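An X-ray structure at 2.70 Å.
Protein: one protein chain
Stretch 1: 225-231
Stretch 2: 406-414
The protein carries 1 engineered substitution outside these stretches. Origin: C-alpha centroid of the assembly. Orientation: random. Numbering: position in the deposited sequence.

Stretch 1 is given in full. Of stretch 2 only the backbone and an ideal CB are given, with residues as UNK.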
# COMPACT_ATOMS: atom_id res chain seq x y z
N LYS A 225 -12.24 15.48 0.48
CA LYS A 225 -11.83 15.78 -0.90
C LYS A 225 -10.43 15.31 -1.33
O LYS A 225 -9.91 15.76 -2.36
CB LYS A 225 -12.01 17.28 -1.22
CG LYS A 225 -13.40 17.84 -0.91
CD LYS A 225 -13.68 19.17 -1.63
CE LYS A 225 -15.12 19.62 -1.45
NZ LYS A 225 -15.43 20.81 -2.30
N LYS A 226 -9.82 14.39 -0.58
CA LYS A 226 -8.55 13.82 -1.01
C LYS A 226 -8.78 12.74 -2.06
O LYS A 226 -7.95 12.51 -2.92
CB LYS A 226 -7.81 13.22 0.18
CG LYS A 226 -7.25 14.24 1.16
CD LYS A 226 -6.20 15.12 0.44
CE LYS A 226 -5.24 15.82 1.39
NZ LYS A 226 -5.86 16.92 2.20
N PHE A 227 -9.93 12.09 -1.97
CA PHE A 227 -10.28 11.02 -2.87
C PHE A 227 -11.60 11.32 -3.59
O PHE A 227 -12.68 10.96 -3.12
CB PHE A 227 -10.39 9.74 -2.06
CG PHE A 227 -9.11 9.29 -1.45
CD1 PHE A 227 -8.75 9.72 -0.22
CD2 PHE A 227 -8.28 8.43 -2.13
CE1 PHE A 227 -7.57 9.31 0.34
CE2 PHE A 227 -7.10 8.02 -1.59
CZ PHE A 227 -6.75 8.45 -0.35
N PRO A 228 -11.51 12.02 -4.74
CA PRO A 228 -12.65 12.08 -5.66
C PRO A 228 -12.42 10.94 -6.65
O PRO A 228 -11.37 10.27 -6.55
CB PRO A 228 -12.43 13.42 -6.33
CG PRO A 228 -10.94 13.55 -6.41
CD PRO A 228 -10.36 12.79 -5.25
N ASP A 229 -13.34 10.72 -7.58
CA ASP A 229 -13.12 9.74 -8.70
C ASP A 229 -12.42 8.35 -8.42
O ASP A 229 -11.82 7.76 -9.31
CB ASP A 229 -12.43 10.44 -9.89
CG ASP A 229 -10.97 10.81 -9.61
OD1 ASP A 229 -10.26 10.09 -8.86
OD2 ASP A 229 -10.51 11.84 -10.16
N VAL A 230 -12.57 7.81 -7.22
CA VAL A 230 -12.05 6.51 -6.89
C VAL A 230 -12.74 5.46 -7.78
O VAL A 230 -12.15 4.44 -8.10
CB VAL A 230 -12.30 6.16 -5.40
CG1 VAL A 230 -11.92 4.71 -5.06
CG2 VAL A 230 -11.51 7.10 -4.51
N ILE A 231 -14.00 5.67 -8.13
CA ILE A 231 -14.69 4.74 -9.03
C ILE A 231 -14.90 5.40 -10.40
O ILE A 231 -15.35 6.56 -10.48
CB ILE A 231 -16.01 4.26 -8.42
CG1 ILE A 231 -15.70 3.35 -7.22
CG2 ILE A 231 -16.82 3.52 -9.45
CD1 ILE A 231 -16.54 3.73 -6.04
N UNK A 406 6.56 13.75 2.44
CA UNK A 406 6.04 12.78 1.55
C UNK A 406 4.52 12.76 1.68
O UNK A 406 4.02 12.82 2.80
CB UNK A 406 6.65 11.41 1.83
N UNK A 407 3.82 12.71 0.54
CA UNK A 407 2.39 12.54 0.50
C UNK A 407 2.16 11.28 -0.27
O UNK A 407 2.83 11.06 -1.30
CB UNK A 407 1.67 13.74 -0.12
N UNK A 408 1.30 10.40 0.23
CA UNK A 408 1.04 9.09 -0.42
C UNK A 408 -0.39 8.70 -0.25
O UNK A 408 -0.87 8.73 0.88
CB UNK A 408 1.94 7.99 0.15
N UNK A 409 -1.04 8.30 -1.35
CA UNK A 409 -2.42 7.84 -1.37
C UNK A 409 -2.40 6.42 -1.90
O UNK A 409 -1.60 6.12 -2.75
CB UNK A 409 -3.31 8.75 -2.22
N UNK A 410 -3.32 5.58 -1.43
CA UNK A 410 -3.67 4.34 -2.11
C UNK A 410 -5.17 4.12 -2.07
O UNK A 410 -5.83 4.63 -1.19
CB UNK A 410 -2.94 3.15 -1.48
N UNK A 411 -5.66 3.31 -2.99
CA UNK A 411 -7.09 3.04 -3.18
C UNK A 411 -7.21 1.62 -3.69
O UNK A 411 -6.63 1.31 -4.73
CB UNK A 411 -7.74 4.03 -4.15
N UNK A 412 -7.92 0.76 -2.96
CA UNK A 412 -8.25 -0.56 -3.44
C UNK A 412 -9.76 -0.65 -3.61
O UNK A 412 -10.51 -0.29 -2.72
CB UNK A 412 -7.73 -1.64 -2.49
N UNK A 413 -10.17 -1.15 -4.76
CA UNK A 413 -11.55 -1.31 -5.13
C UNK A 413 -11.80 -2.78 -5.49
O UNK A 413 -11.08 -3.33 -6.29
CB UNK A 413 -11.91 -0.38 -6.29
N UNK A 414 -12.90 -3.35 -4.96
CA UNK A 414 -13.29 -4.73 -5.24
C UNK A 414 -14.69 -4.71 -5.78
O UNK A 414 -15.55 -4.06 -5.23
CB UNK A 414 -13.19 -5.62 -4.00

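Stretch 2 has extended backbone angles throughout, as a strand does, so alternate positions point to alternate sides. Stretch 1 is an irregular loop lying along one of those sides.

Position 406 lies out of reach of stretch 1. Many residues would suit. The deposited residue is Thr 406, whose OG1 is hydrogen-bonded elsewhere in the structure.

Position 407 points toward stretch 1, but nothing there lies within 5.5 Å of its ideal CB. Only a long side chain could cross the gap. The amine of Lys 226 extends in this general direction, so an acid would suit, as would a long polar residue. It is Glu 407. Its OE1 comes to 4.3 Å from CE of Lys 226, a loose contact.

Position 408 is out of reach, and stretch 1 sets no demand. It is Ala 408.

Position 409 points toward the loop, and its ideal CB is 3.9 Å from Phe 227 CE2. A side chain with a long aliphatic stem, such as lysine or methionine, would pack well here. It is Lys 409. Its CG lies 3.9 Å from Phe 227 CZ. The amine turns back along its own strand: NZ is 3.4 Å from Glu 407 OE2, a salt bridge with a weak hydrogen bond.

Position 410 points away, so its side chain is little constrained by the loop. The backbone still takes part, with O 3.6 Å from Phe 227 CE2. It is Ala 410.

Position 411 points toward stretch 1. Its ideal CB is 4.3 Å from Val 230 CG1 and 4.8 Å from Phe 227 CE2. These neighbors favor an apolar residue, or a longer one with aliphatic carbons and a polar end. It is Glu 411. Its OE2 sits at the edge of the Phe 227 ring, 3.3 Å from CD2, where ring hydrogens carry slight positive charge. The same OE2 is 3.5 Å from Val 230 CG2. No hydrogen bond joins the two stretches.

Position 412 points away, leaving the choice open. It is Thr 412, with OG1 hydrogen-bonded elsewhere in the structure.

Position 413 points toward the loop. Its ideal CB is 5.2 Å from Val 230 O and 5.4 Å from Ile 231 CG1, leaving room for a medium apolar residue such as valine, isoleucine or leucine. It is Val 413, chi1 t. CG2 meets Val 230 CG1 at 3.8 Å, an apolar contact.

Position 414 is out of reach. Beta-branched residues suit its backbone, and it is Val 414.

Stretch 2 (406-414) TEAKAETVV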
# COMPACT_ATOMS: atom_id res chain seq x y z
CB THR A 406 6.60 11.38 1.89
OG1 THR A 406 8.02 11.37 1.75
CG2 THR A 406 5.98 10.31 1.02
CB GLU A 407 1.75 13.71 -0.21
CG GLU A 407 0.38 14.07 0.37
CD GLU A 407 -0.56 14.77 -0.61
OE1 GLU A 407 -1.25 15.70 -0.15
OE2 GLU A 407 -0.63 14.39 -1.82
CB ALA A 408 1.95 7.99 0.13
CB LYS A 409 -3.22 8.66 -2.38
CG LYS A 409 -3.57 10.06 -1.96
CD LYS A 409 -3.94 10.95 -3.17
CE LYS A 409 -3.53 12.42 -2.90
NZ LYS A 409 -2.93 13.18 -4.06
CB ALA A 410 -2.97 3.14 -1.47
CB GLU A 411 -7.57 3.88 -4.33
CG GLU A 411 -7.29 5.37 -4.24
CD GLU A 411 -7.80 6.13 -5.45
OE1 GLU A 411 -7.91 5.55 -6.56
OE2 GLU A 411 -8.08 7.33 -5.28
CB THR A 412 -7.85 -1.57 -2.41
OG1 THR A 412 -6.49 -1.28 -2.05
CG2 THR A 412 -8.00 -2.98 -2.94
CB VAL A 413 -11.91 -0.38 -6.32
CG1 VAL A 413 -13.37 -0.56 -6.73
CG2 VAL A 413 -11.71 1.03 -5.92
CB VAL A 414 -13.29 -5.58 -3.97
CG1 VAL A 414 -13.54 -7.04 -4.30
CG2 VAL A 414 -11.95 -5.45 -3.24
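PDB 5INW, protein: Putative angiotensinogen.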